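PDB 3DJE: fructosyl amine: oxygen oxidoreductase from Aspergillus fumigatus, which oxidatively deglycates fructosyl amino acids, using a bound FAD as cofactor and molecular oxygen as electron acceptor. Local coordinates for residues N79-D84 and K368-I373; K53-G58 and G156-R161; T303-E308 and E426-Q431. All coordinates share one frame; numbering follows the deposited sequence. Where two conformers were deposited one is given.

From the N terminus, strand 53-55 comes first and helix 64-83 follows it. Contact 2 closes a loop of about a hundred residues when 156-161 returns to pair with 53-58. Contact 1 opens within that loop at 79-84 and closes far downstream at 368-373, so the two cross along the chain. They also touch: Trp81 CH2 packs on Ala158 CB at 3.7 Å, and both contacts reach FAD. Contact 3 begins after contact 2 has closed, at 303-308, and ends at 426-431 beyond contact 1, which it therefore crosses. It ties the start of helix 307-320 to the C-terminal loop, its centre about 34 Å from that of contact 1.

Contact 1. Residues N79-D84 and K368-I373; sequences NGWKND and KYLPSI. With FAD (flavin-adenine dinucleotide), chain C; FSA (1-S-(carboxymethyl)-1-thio-beta-D-fructopyranose), chain D.
The indole of Trp81 meets the loop 368-373 in two ways, through its N-H and through one ring face. NE1 donates to Lys368 O at 2.8 Å with an N-H...O angle of 158°; the oxygen sits at the ring edge near its plane. Over one face lies Pro371, whose CG stands 3.4 Å from the centroid of the five-membered ring, a CH-pi contact displaced toward the rim at CE2. The proline and indole cross at about a right angle. Trp81 CB points past the loop, but with CG anti to the carbonyl carbon (chi1 -66°) the ring beyond it comes nearer. Leu370 CB comes obliquely to CZ2, while Pro371 CB rests 3.7 Å from Gly80 CA, so the helix backbone itself is part of the surface. This is where the end of helix 64-83 meets the loop between strand 356-360 and helix 373-382 in the FAD-dependent oxidoreductase fold, and Lys368 carries the contact on to cofactor and ligand. Its backbone N donates to FAD O2 at 2.8 Å. The lysine chain starts with CG between the backbone N and the carbonyl carbon (chi1 65°), then bends at chi3 and chi4. Its NZ donates to that same FAD O2 and, at 2.6 Å, to the carboxylate oxygen OAB of the substrate analogue FSA; Arg365 O is a third partner. Two donors from one residue thus grip the flavin oxygen and would be expected to polarise it. Beyond the helix end, a water links Asp84 OD2 to Pro371 O, and OD2 also forms a salt bridge with Arg27.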
loop_
_atom_site.group_PDB
_atom_site.type_symbol
_atom_site.label_atom_id
_atom_site.label_comp_id
_atom_site.label_asym_id
_atom_site.label_seq_id
_atom_site.Cartn_x
_atom_site.Cartn_y
_atom_site.Cartn_z
ATOM N N ASN A 79 7.410 10.422 -12.012
ATOM C CA ASN A 79 7.072 11.037 -13.283
ATOM C C ASN A 79 5.558 11.165 -13.408
ATOM O O ASN A 79 5.057 12.229 -13.756
ATOM C CB ASN A 79 7.626 10.231 -14.454
ATOM C CG ASN A 79 9.130 10.403 -14.634
ATOM O OD1 ASN A 79 9.735 11.338 -14.106
ATOM N ND2 ASN A 79 9.737 9.490 -15.387
ATOM N N GLY A 80 4.841 10.086 -13.081
ATOM C CA GLY A 80 3.384 10.076 -13.167
ATOM C C GLY A 80 2.764 11.132 -12.271
ATOM O O GLY A 80 1.921 11.903 -12.712
ATOM N N TRP A 81 3.172 11.168 -11.002
ATOM C CA TRP A 81 2.620 12.141 -10.064
ATOM C C TRP A 81 2.930 13.590 -10.460
ATOM O O TRP A 81 2.140 14.487 -10.193
ATOM C CB TRP A 81 3.122 11.890 -8.648
ATOM C CG TRP A 81 2.630 10.589 -8.045
ATOM C CD1 TRP A 81 3.386 9.487 -7.745
ATOM C CD2 TRP A 81 1.281 10.265 -7.681
ATOM N NE1 TRP A 81 2.591 8.495 -7.199
ATOM C CE2 TRP A 81 1.293 8.949 -7.145
ATOM C CE3 TRP A 81 0.065 10.964 -7.746
ATOM C CZ2 TRP A 81 0.121 8.315 -6.692
ATOM C CZ3 TRP A 81 -1.090 10.342 -7.315
ATOM C CH2 TRP A 81 -1.057 9.029 -6.779
ATOM N N LYS A 82 4.083 13.796 -11.083
ATOM C CA LYS A 82 4.534 15.155 -11.443
ATOM C C LYS A 82 4.056 15.629 -12.811
ATOM O O LYS A 82 3.830 16.833 -13.004
ATOM C CB LYS A 82 6.063 15.225 -11.404
ATOM C CG LYS A 82 6.618 15.293 -9.990
ATOM C CD LYS A 82 8.059 14.824 -9.952
ATOM C CE LYS A 82 9.008 15.848 -10.547
ATOM N NZ LYS A 82 10.415 15.409 -10.360
ATOM N N ASN A 83 3.902 14.693 -13.751
ATOM C CA ASN A 83 3.735 15.037 -15.165
ATOM C C ASN A 83 2.483 14.502 -15.852
ATOM O O ASN A 83 2.132 14.985 -16.939
ATOM C CB ASN A 83 4.974 14.613 -15.962
ATOM C CG ASN A 83 6.241 15.307 -15.474
ATOM O OD1 ASN A 83 6.220 16.486 -15.130
ATOM N ND2 ASN A 83 7.351 14.578 -15.458
ATOM N N ASP A 84 1.813 13.513 -15.253
ATOM C CA ASP A 84 0.603 12.949 -15.869
ATOM C C ASP A 84 -0.584 13.767 -15.373
ATOM O O ASP A 84 -0.856 13.773 -14.174
ATOM C CB ASP A 84 0.445 11.476 -15.463
ATOM C CG ASP A 84 -0.740 10.784 -16.137
ATOM O OD1 ASP A 84 -1.681 11.460 -16.612
ATOM O OD2 ASP A 84 -0.718 9.532 -16.158
ATOM N N LYS A 368 2.379 4.199 -4.000
ATOM C CA LYS A 368 3.025 5.278 -4.743
ATOM C C LYS A 368 3.219 4.935 -6.220
ATOM O O LYS A 368 3.429 5.842 -7.023
ATOM C CB LYS A 368 4.345 5.687 -4.089
ATOM C CG LYS A 368 5.406 4.620 -4.104
ATOM C CD LYS A 368 6.637 5.045 -3.271
ATOM C CE LYS A 368 6.419 4.955 -1.764
ATOM N NZ LYS A 368 6.206 3.545 -1.280
ATOM N N TYR A 369 3.153 3.644 -6.571
ATOM C CA TYR A 369 3.291 3.199 -7.975
ATOM C C TYR A 369 1.989 3.202 -8.776
ATOM O O TYR A 369 1.958 2.770 -9.945
ATOM C CB TYR A 369 3.959 1.813 -8.029
ATOM C CG TYR A 369 5.259 1.791 -7.270
ATOM C CD1 TYR A 369 6.463 2.113 -7.899
ATOM C CD2 TYR A 369 5.284 1.482 -5.911
ATOM C CE1 TYR A 369 7.659 2.117 -7.196
ATOM C CE2 TYR A 369 6.465 1.481 -5.208
ATOM C CZ TYR A 369 7.640 1.800 -5.837
ATOM O OH TYR A 369 8.803 1.797 -5.094
ATOM N N LEU A 370 0.916 3.714 -8.182
ATOM C CA LEU A 370 -0.360 3.787 -8.895
ATOM C C LEU A 370 -0.244 4.347 -10.328
ATOM O O LEU A 370 -0.832 3.784 -11.258
ATOM C CB LEU A 370 -1.392 4.591 -8.094
ATOM C CG LEU A 370 -2.746 4.820 -8.790
ATOM C CD1 LEU A 370 -3.480 3.512 -9.098
ATOM C CD2 LEU A 370 -3.657 5.765 -7.999
ATOM N N PRO A 371 0.461 5.468 -10.508
ATOM C CA PRO A 371 0.516 6.032 -11.876
ATOM C C PRO A 371 1.210 5.160 -12.929
ATOM O O PRO A 371 0.976 5.380 -14.124
ATOM C CB PRO A 371 1.339 7.310 -11.682
ATOM C CG PRO A 371 1.170 7.655 -10.224
ATOM C CD PRO A 371 1.175 6.324 -9.539
ATOM N N SER A 372 2.038 4.205 -12.495
ATOM C CA SER A 372 3.029 3.581 -13.378
ATOM C C SER A 372 3.066 2.052 -13.381
ATOM O O SER A 372 3.489 1.444 -14.367
ATOM C CB SER A 372 4.423 4.077 -12.989
ATOM O OG SER A 372 4.661 3.864 -11.599
ATOM N N ILE A 373 2.673 1.434 -12.268
ATOM C CA ILE A 373 2.893 -0.002 -12.112
ATOM C C ILE A 373 2.121 -0.809 -13.169
ATOM O O ILE A 373 2.577 -1.869 -13.595
ATOM C CB ILE A 373 2.593 -0.481 -10.645
ATOM C CG1 ILE A 373 3.361 -1.770 -10.310
ATOM C CG2 ILE A 373 1.075 -0.639 -10.423
ATOM C CD1 ILE A 373 4.882 -1.595 -10.218
HETATM P PA FAD C . -5.355 -3.439 -2.933
HETATM O O1A FAD C . -5.326 -2.035 -3.357
HETATM O O2A FAD C . -5.655 -3.747 -1.500
HETATM O O5B FAD C . -6.394 -4.128 -3.907
HETATM C C5B FAD C . -6.815 -5.487 -3.761
HETATM C C4B FAD C . -8.196 -5.594 -4.421
HETATM O O4B FAD C . -8.450 -7.011 -4.444
HETATM C C3B FAD C . -9.239 -4.958 -3.473
HETATM O O3B FAD C . -9.939 -3.883 -4.120
HETATM C C2B FAD C . -10.164 -6.150 -3.176
HETATM O O2B FAD C . -11.572 -5.762 -3.115
HETATM C C1B FAD C . -9.837 -7.117 -4.348
HETATM N N9A FAD C . -10.385 -8.464 -4.000
HETATM C C8A FAD C . -10.372 -9.096 -2.807
HETATM N N7A FAD C . -11.030 -10.268 -2.927
HETATM C C5A FAD C . -11.455 -10.370 -4.194
HETATM C C6A FAD C . -12.191 -11.330 -4.897
HETATM N N6A FAD C . -12.634 -12.443 -4.266
HETATM N N1A FAD C . -12.456 -11.118 -6.201
HETATM C C2A FAD C . -12.031 -10.015 -6.829
HETATM N N3A FAD C . -11.329 -9.075 -6.187
HETATM C C4A FAD C . -11.036 -9.237 -4.875
HETATM N N1 FAD C . 2.081 2.547 0.131
HETATM C C2 FAD C . 2.750 3.698 -0.280
HETATM O O2 FAD C . 3.293 3.769 -1.384
HETATM N N3 FAD C . 2.809 4.789 0.588
HETATM C C4 FAD C . 2.230 4.754 1.853
HETATM O O4 FAD C . 2.299 5.742 2.594
HETATM C C4X FAD C . 1.576 3.581 2.260
HETATM N N5 FAD C . 0.999 3.505 3.526
HETATM C C5X FAD C . 0.204 2.408 3.850
HETATM C C6 FAD C . -0.532 2.446 5.030
HETATM C C7 FAD C . -1.372 1.391 5.363
HETATM C C7M FAD C . -2.141 1.477 6.689
HETATM C C8 FAD C . -1.502 0.301 4.504
HETATM C C8M FAD C . -2.497 -0.835 4.842
HETATM C C9 FAD C . -0.771 0.276 3.308
HETATM C C9A FAD C . 0.078 1.337 2.968
HETATM N N10 FAD C . 0.835 1.335 1.780
HETATM C C10 FAD C . 1.509 2.493 1.392
HETATM C "C1'" FAD C . 0.905 0.133 0.939
HETATM C "C2'" FAD C . -0.120 0.228 -0.193
HETATM O "O2'" FAD C . -1.366 0.751 0.317
HETATM C "C3'" FAD C . -0.329 -1.157 -0.798
HETATM O "O3'" FAD C . 0.957 -1.765 -1.041
HETATM C "C4'" FAD C . -1.075 -1.098 -2.135
HETATM O "O4'" FAD C . -2.210 -0.235 -2.071
HETATM C "C5'" FAD C . -1.539 -2.512 -2.503
HETATM O "O5'" FAD C . -2.192 -2.486 -3.784
HETATM P P FAD C . -2.848 -3.824 -4.377
HETATM O O1P FAD C . -1.826 -4.912 -4.366
HETATM O O2P FAD C . -3.502 -3.421 -5.639
HETATM O O3P FAD C . -4.000 -4.217 -3.327
HETATM O OAB FSA D . 6.165 3.545 1.287
HETATM C CAL FSA D . 6.156 4.491 2.104
HETATM O OAA FSA D . 6.853 5.525 1.936
HETATM C CAH FSA D . 5.314 4.423 3.362
HETATM S SAK FSA D . 4.527 2.857 3.565
HETATM C C1 FSA D . 3.788 3.239 5.129
HETATM C C2 FSA D . 3.440 1.958 5.900
HETATM O O2 FSA D . 2.455 2.251 6.905
HETATM C C3 FSA D . 4.681 1.361 6.573
HETATM O O3 FSA D . 5.167 2.250 7.589
HETATM C C4 FSA D . 4.413 -0.038 7.136
HETATM O O4 FSA D . 5.649 -0.623 7.579
HETATM C C5 FSA D . 3.787 -0.965 6.089
HETATM O O5 FSA D . 4.733 -1.306 5.072
HETATM C C6 FSA D . 2.566 -0.290 5.481
HETATM O O6 FSA D . 2.941 0.992 4.947
HETATM O O HOH W 1 1.261 7.854 -15.253
#

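Contact 2. Residues K53-G58 and G156-R161; sequences KVISSG and GWAHAR. With FAD (flavin-adenine dinucleotide), chain C.
Lys53 and Ala158 exchange backbone N-H and C=O groups, as do Ile55 and Gly156, while Val54, between them, turns its own N and O to the flavin. Val54 N donates to FAD O4 at 2.7 Å, and FAD N3 returns a bond to Val54 O at 3.0 Å, the two gripping one edge of the pyrimidine ring. Of the four backbone bonds to 156-158, Ala158 N to Lys53 O measures 2.9 Å; Ile55 N donates to Gly156 O, also at 2.9 Å, and Gly156 N to Ile55 O. Strands 53-55 and 156-158 are therefore antiparallel partners in a small three-stranded sheet completed by 91-92, with Val54 and Trp157 as the non-hydrogen-bonded pair. Strand 53-55 is an outermost strand of this sheet, and Val54 uses its backbone N and O for the flavin. Lys53 begins with CG anti to its carbonyl carbon and bends at chi2 (-71°), which brings CD 3.5 Å from FAD C4X; farther out, Lys53 NZ lies 3.3 Å from FAD C9A. NZ also forms a salt bridge with Asp50 and a hydrogen bond to Ala47 O, whereas its bond to FAD O2' is weak. On the face shared by Lys53, Ile55 and Ala158, Ile55 CG1 packs on Ala158 CB, and Lys53 CG presses tightly on Ala160 CB at 3.5 Å. On the opposite face Trp157 CB approaches Lys53 O, its ring stacking with His92 and its NE1 bonding to Glu267. Val54 touches Val256 and Phe258 of strand 256-259, as well as FSA.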
loop_
_atom_site.group_PDB
_atom_site.type_symbol
_atom_site.label_atom_id
_atom_site.label_comp_id
_atom_site.label_asym_id
_atom_site.label_seq_id
_atom_site.Cartn_x
_atom_site.Cartn_y
_atom_site.Cartn_z
ATOM N N LYS A 53 -1.475 8.895 1.343
ATOM C CA LYS A 53 -0.344 7.967 1.343
ATOM C C LYS A 53 0.930 8.766 1.117
ATOM O O LYS A 53 0.924 9.799 0.427
ATOM C CB LYS A 53 -0.475 6.908 0.234
ATOM C CG LYS A 53 -1.677 5.955 0.359
ATOM C CD LYS A 53 -1.542 4.947 1.491
ATOM C CE LYS A 53 -2.596 3.873 1.298
ATOM N NZ LYS A 53 -2.762 2.957 2.464
ATOM N N VAL A 54 2.035 8.267 1.664
ATOM C CA VAL A 54 3.327 8.921 1.461
ATOM C C VAL A 54 3.845 8.622 0.049
ATOM O O VAL A 54 3.824 7.469 -0.401
ATOM C CB VAL A 54 4.382 8.433 2.476
ATOM C CG1 VAL A 54 5.670 9.234 2.309
ATOM C CG2 VAL A 54 3.886 8.586 3.893
ATOM N N ILE A 55 4.341 9.660 -0.616
ATOM C CA ILE A 55 5.027 9.526 -1.898
ATOM C C ILE A 55 6.471 9.999 -1.705
ATOM O O ILE A 55 6.717 11.183 -1.468
ATOM C CB ILE A 55 4.339 10.377 -3.002
ATOM C CG1 ILE A 55 2.822 10.111 -3.044
ATOM C CG2 ILE A 55 5.053 10.182 -4.358
ATOM C CD1 ILE A 55 2.427 8.670 -3.332
ATOM N N SER A 56 7.402 9.059 -1.781
ATOM C CA SER A 56 8.825 9.355 -1.591
ATOM C C SER A 56 9.694 8.304 -2.266
ATOM O O SER A 56 9.218 7.220 -2.596
ATOM C CB SER A 56 9.161 9.412 -0.104
ATOM O OG SER A 56 9.493 8.122 0.373
ATOM N N SER A 57 10.979 8.625 -2.434
ATOM C CA SER A 57 11.930 7.744 -3.125
ATOM C C SER A 57 12.757 6.822 -2.206
ATOM O O SER A 57 13.785 6.289 -2.635
ATOM C CB SER A 57 12.869 8.589 -3.992
ATOM O OG SER A 57 13.528 9.557 -3.197
ATOM N N GLY A 58 12.296 6.607 -0.976
ATOM C CA GLY A 58 12.998 5.748 -0.007
ATOM C C GLY A 58 13.347 4.348 -0.493
ATOM O O GLY A 58 12.600 3.750 -1.271
ATOM N N GLY A 156 6.216 13.926 -0.403
ATOM C CA GLY A 156 4.992 14.460 0.149
ATOM C C GLY A 156 3.961 13.378 0.267
ATOM O O GLY A 156 4.258 12.260 0.705
ATOM N N TRP A 157 2.730 13.735 -0.079
ATOM C CA TRP A 157 1.638 12.783 0.016
ATOM C C TRP A 157 0.664 12.895 -1.148
ATOM O O TRP A 157 0.606 13.925 -1.822
ATOM C CB TRP A 157 0.916 12.946 1.359
ATOM C CG TRP A 157 0.219 14.265 1.532
ATOM C CD1 TRP A 157 0.754 15.434 2.034
ATOM C CD2 TRP A 157 -1.148 14.553 1.214
ATOM N NE1 TRP A 157 -0.219 16.424 2.053
ATOM C CE2 TRP A 157 -1.391 15.904 1.570
ATOM C CE3 TRP A 157 -2.205 13.789 0.694
ATOM C CZ2 TRP A 157 -2.645 16.522 1.372
ATOM C CZ3 TRP A 157 -3.456 14.401 0.521
ATOM C CH2 TRP A 157 -3.661 15.747 0.863
ATOM N N ALA A 158 -0.070 11.809 -1.406
ATOM C CA ALA A 158 -1.130 11.820 -2.431
ATOM C C ALA A 158 -2.464 11.511 -1.812
ATOM O O ALA A 158 -2.534 10.712 -0.872
ATOM C CB ALA A 158 -0.850 10.796 -3.514
ATOM N N HIS A 159 -3.519 12.131 -2.341
ATOM C CA HIS A 159 -4.870 11.733 -1.961
ATOM C C HIS A 159 -5.211 10.410 -2.612
ATOM O O HIS A 159 -5.663 10.365 -3.765
ATOM C CB HIS A 159 -5.913 12.800 -2.276
ATOM C CG HIS A 159 -7.187 12.585 -1.531
ATOM N ND1 HIS A 159 -7.920 11.422 -1.643
ATOM C CD2 HIS A 159 -7.811 13.337 -0.592
ATOM C CE1 HIS A 159 -8.970 11.491 -0.841
ATOM N NE2 HIS A 159 -8.924 12.641 -0.186
ATOM N N ALA A 160 -4.958 9.332 -1.876
ATOM C CA ALA A 160 -4.978 7.989 -2.467
ATOM C C ALA A 160 -6.338 7.597 -3.037
ATOM O O ALA A 160 -6.443 7.168 -4.206
ATOM C CB ALA A 160 -4.471 6.927 -1.452
ATOM N N ARG A 161 -7.374 7.759 -2.223
ATOM C CA ARG A 161 -8.722 7.413 -2.653
ATOM C C ARG A 161 -9.129 8.190 -3.910
ATOM O O ARG A 161 -9.616 7.598 -4.890
ATOM C CB ARG A 161 -9.721 7.633 -1.533
ATOM C CG ARG A 161 -11.145 7.295 -1.946
ATOM C CD ARG A 161 -12.142 7.993 -1.028
ATOM N NE ARG A 161 -12.220 9.407 -1.390
ATOM C CZ ARG A 161 -12.714 10.384 -0.632
ATOM N NH1 ARG A 161 -13.201 10.152 0.593
ATOM N NH2 ARG A 161 -12.716 11.610 -1.108
HETATM P PA FAD C . -5.355 -3.439 -2.933
HETATM O O1A FAD C . -5.326 -2.035 -3.357
HETATM O O2A FAD C . -5.655 -3.747 -1.500
HETATM O O5B FAD C . -6.394 -4.128 -3.907
HETATM C C5B FAD C . -6.815 -5.487 -3.761
HETATM C C4B FAD C . -8.196 -5.594 -4.421
HETATM O O4B FAD C . -8.450 -7.011 -4.444
HETATM C C3B FAD C . -9.239 -4.958 -3.473
HETATM O O3B FAD C . -9.939 -3.883 -4.120
HETATM C C2B FAD C . -10.164 -6.150 -3.176
HETATM O O2B FAD C . -11.572 -5.762 -3.115
HETATM C C1B FAD C . -9.837 -7.117 -4.348
HETATM N N9A FAD C . -10.385 -8.464 -4.000
HETATM C C8A FAD C . -10.372 -9.096 -2.807
HETATM N N7A FAD C . -11.030 -10.268 -2.927
HETATM C C5A FAD C . -11.455 -10.370 -4.194
HETATM C C6A FAD C . -12.191 -11.330 -4.897
HETATM N N6A FAD C . -12.634 -12.443 -4.266
HETATM N N1A FAD C . -12.456 -11.118 -6.201
HETATM C C2A FAD C . -12.031 -10.015 -6.829
HETATM N N3A FAD C . -11.329 -9.075 -6.187
HETATM C C4A FAD C . -11.036 -9.237 -4.875
HETATM N N1 FAD C . 2.081 2.547 0.131
HETATM C C2 FAD C . 2.750 3.698 -0.280
HETATM O O2 FAD C . 3.293 3.769 -1.384
HETATM N N3 FAD C . 2.809 4.789 0.588
HETATM C C4 FAD C . 2.230 4.754 1.853
HETATM O O4 FAD C . 2.299 5.742 2.594
HETATM C C4X FAD C . 1.576 3.581 2.260
HETATM N N5 FAD C . 0.999 3.505 3.526
HETATM C C5X FAD C . 0.204 2.408 3.850
HETATM C C6 FAD C . -0.532 2.446 5.030
HETATM C C7 FAD C . -1.372 1.391 5.363
HETATM C C7M FAD C . -2.141 1.477 6.689
HETATM C C8 FAD C . -1.502 0.301 4.504
HETATM C C8M FAD C . -2.497 -0.835 4.842
HETATM C C9 FAD C . -0.771 0.276 3.308
HETATM C C9A FAD C . 0.078 1.337 2.968
HETATM N N10 FAD C . 0.835 1.335 1.780
HETATM C C10 FAD C . 1.509 2.493 1.392
HETATM C "C1'" FAD C . 0.905 0.133 0.939
HETATM C "C2'" FAD C . -0.120 0.228 -0.193
HETATM O "O2'" FAD C . -1.366 0.751 0.317
HETATM C "C3'" FAD C . -0.329 -1.157 -0.798
HETATM O "O3'" FAD C . 0.957 -1.765 -1.041
HETATM C "C4'" FAD C . -1.075 -1.098 -2.135
HETATM O "O4'" FAD C . -2.210 -0.235 -2.071
HETATM C "C5'" FAD C . -1.539 -2.512 -2.503
HETATM O "O5'" FAD C . -2.192 -2.486 -3.784
HETATM P P FAD C . -2.848 -3.824 -4.377
HETATM O O1P FAD C . -1.826 -4.912 -4.366
HETATM O O2P FAD C . -3.502 -3.421 -5.639
HETATM O O3P FAD C . -4.000 -4.217 -3.327
#

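Contact 3. Residues T303-E308 and E426-Q431; sequences TQIPKE and EWTNVQ
The run into helix 307-320 lies against the loop after strand 419-420, where Gln304 and Thr428 form the polar centre. Gln304 OE1 accepts twice: from Thr428 OG1 at 2.7 Å, in the carbonyl plane on a lone pair, and from Val430 N at 2.9 Å. Its NE2 donates to Val430 O at 2.8 Å, so the amide pairs with both backbone groups of Val430. The chain bend at chi2, -61°, swings CD toward that residue. Thr428 OG1, placed between its backbone N and carbonyl carbon (chi1 56°), also accepts from Ile305 N, and Thr428 N donates to Ile305 O. Further along, Lys307 N donates to Glu426 O at 2.9 Å, and Lys307 CG rests on Glu426 CB. Pro306 and Trp427 lie side by side, pointing the same way: Pro306 CD comes 3.7 Å from Trp427 CZ3, and Pro306 CG lies over one face of the indole. Gln304 O meets the ring edge. Phe421 and Lys302 add a ring contact and a cation-pi contact to the indole. Pro306, the N-cap residue, forms a single beta bridge with Trp427: two extended loop segments joined at a helix start, with a glutamine side chain continuing the backbone pairing.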
loop_
_atom_site.group_PDB
_atom_site.type_symbol
_atom_site.label_atom_id
_atom_site.label_comp_id
_atom_site.label_asym_id
_atom_site.label_seq_id
_atom_site.Cartn_x
_atom_site.Cartn_y
_atom_site.Cartn_z
ATOM N N THR A 303 -13.470 -2.319 10.617
ATOM C CA THR A 303 -13.465 -0.877 10.735
ATOM C C THR A 303 -13.237 -0.480 12.212
ATOM O O THR A 303 -13.933 0.376 12.774
ATOM C CB THR A 303 -14.761 -0.268 10.121
ATOM O OG1 THR A 303 -15.030 -0.914 8.861
ATOM C CG2 THR A 303 -14.567 1.187 9.854
ATOM N N GLN A 304 -12.230 -1.110 12.811
ATOM C CA GLN A 304 -11.766 -0.806 14.162
ATOM C C GLN A 304 -10.284 -1.158 14.170
ATOM O O GLN A 304 -9.772 -1.764 13.230
ATOM C CB GLN A 304 -12.467 -1.671 15.228
ATOM C CG GLN A 304 -13.993 -1.519 15.369
ATOM C CD GLN A 304 -14.456 -0.117 15.751
ATOM O OE1 GLN A 304 -13.665 0.739 16.155
ATOM N NE2 GLN A 304 -15.758 0.128 15.612
ATOM N N ILE A 305 -9.588 -0.776 15.232
ATOM C CA ILE A 305 -8.225 -1.254 15.433
ATOM C C ILE A 305 -8.111 -1.903 16.818
ATOM O O ILE A 305 -8.929 -1.606 17.683
ATOM C CB ILE A 305 -7.178 -0.129 15.259
ATOM C CG1 ILE A 305 -7.404 1.017 16.256
ATOM C CG2 ILE A 305 -7.210 0.400 13.811
ATOM C CD1 ILE A 305 -6.252 1.997 16.311
ATOM N N PRO A 306 -7.111 -2.785 17.015
ATOM C CA PRO A 306 -6.877 -3.340 18.365
ATOM C C PRO A 306 -6.629 -2.240 19.388
ATOM O O PRO A 306 -6.023 -1.218 19.059
ATOM C CB PRO A 306 -5.603 -4.173 18.179
ATOM C CG PRO A 306 -5.622 -4.561 16.717
ATOM C CD PRO A 306 -6.150 -3.329 16.038
ATOM N N LYS A 307 -7.073 -2.449 20.629
ATOM C CA LYS A 307 -6.843 -1.456 21.673
ATOM C C LYS A 307 -5.357 -1.163 21.882
ATOM O O LYS A 307 -4.992 -0.022 22.151
ATOM C CB LYS A 307 -7.532 -1.863 22.981
ATOM C CG LYS A 307 -9.051 -1.693 22.937
ATOM C CD LYS A 307 -9.500 -0.323 23.436
ATOM C CE LYS A 307 -9.708 -0.326 24.952
ATOM N NZ LYS A 307 -10.288 0.955 25.463
ATOM N N GLU A 308 -4.506 -2.178 21.733
ATOM C CA GLU A 308 -3.063 -1.979 21.869
ATOM C C GLU A 308 -2.545 -0.996 20.807
ATOM O O GLU A 308 -1.634 -0.199 21.082
ATOM C CB GLU A 308 -2.305 -3.307 21.834
ATOM C CG GLU A 308 -2.472 -4.099 20.549
ATOM C CD GLU A 308 -1.428 -5.182 20.373
ATOM O OE1 GLU A 308 -0.387 -5.153 21.088
ATOM O OE2 GLU A 308 -1.651 -6.058 19.511
ATOM N N GLU A 426 -9.335 -7.140 22.476
ATOM C CA GLU A 426 -10.147 -5.939 22.582
ATOM C C GLU A 426 -9.895 -5.031 21.391
ATOM O O GLU A 426 -8.747 -4.840 20.982
ATOM C CB GLU A 426 -9.833 -5.189 23.885
ATOM C CG GLU A 426 -10.249 -5.933 25.153
ATOM C CD GLU A 426 -9.755 -5.249 26.413
ATOM O OE1 GLU A 426 -10.308 -4.181 26.769
ATOM O OE2 GLU A 426 -8.815 -5.779 27.049
ATOM N N TRP A 427 -10.981 -4.488 20.855
ATOM C CA TRP A 427 -10.925 -3.553 19.731
ATOM C C TRP A 427 -11.533 -2.215 20.128
ATOM O O TRP A 427 -12.250 -2.115 21.134
ATOM C CB TRP A 427 -11.687 -4.130 18.541
ATOM C CG TRP A 427 -11.085 -5.375 17.976
ATOM C CD1 TRP A 427 -11.163 -6.645 18.491
ATOM C CD2 TRP A 427 -10.334 -5.483 16.759
ATOM N NE1 TRP A 427 -10.493 -7.530 17.678
ATOM C CE2 TRP A 427 -9.973 -6.843 16.608
ATOM C CE3 TRP A 427 -9.920 -4.559 15.786
ATOM C CZ2 TRP A 427 -9.224 -7.303 15.521
ATOM C CZ3 TRP A 427 -9.175 -5.016 14.710
ATOM C CH2 TRP A 427 -8.837 -6.376 14.582
ATOM N N THR A 428 -11.248 -1.181 19.338
ATOM C CA THR A 428 -11.887 0.125 19.510
ATOM C C THR A 428 -13.399 0.078 19.208
ATOM O O THR A 428 -13.904 -0.921 18.687
ATOM C CB THR A 428 -11.198 1.200 18.628
ATOM O OG1 THR A 428 -11.216 0.764 17.261
ATOM C CG2 THR A 428 -9.753 1.406 19.073
ATOM N N ASN A 429 -14.104 1.163 19.538
ATOM C CA ASN A 429 -15.561 1.269 19.374
ATOM C C ASN A 429 -15.925 2.534 18.597
ATOM O O ASN A 429 -16.859 3.269 18.942
ATOM C CB ASN A 429 -16.254 1.255 20.755
ATOM C CG ASN A 429 -17.776 1.426 20.667
ATOM O OD1 ASN A 429 -18.454 0.761 19.869
ATOM N ND2 ASN A 429 -18.316 2.332 21.486
ATOM N N VAL A 430 -15.179 2.777 17.526
ATOM C CA VAL A 430 -15.356 3.976 16.720
ATOM C C VAL A 430 -16.560 3.818 15.782
ATOM O O VAL A 430 -16.866 2.711 15.339
ATOM C CB VAL A 430 -14.058 4.301 15.919
ATOM C CG1 VAL A 430 -14.196 5.618 15.176
ATOM C CG2 VAL A 430 -12.847 4.351 16.857
ATOM N N GLN A 431 -17.234 4.932 15.502
ATOM C CA GLN A 431 -18.344 4.987 14.553
ATOM C C GLN A 431 -17.970 4.367 13.199
ATOM O O GLN A 431 -16.858 4.573 12.700
ATOM C CB GLN A 431 -18.750 6.443 14.343
ATOM C CG GLN A 431 -19.933 6.631 13.417
ATOM C CD GLN A 431 -21.245 6.376 14.117
ATOM O OE1 GLN A 431 -21.896 5.355 13.893
ATOM N NE2 GLN A 431 -21.638 7.302 14.990
HETATM O O HOH W 2 -14.160 3.385 12.550
HETATM O O HOH W 3 -16.727 1.046 12.837
#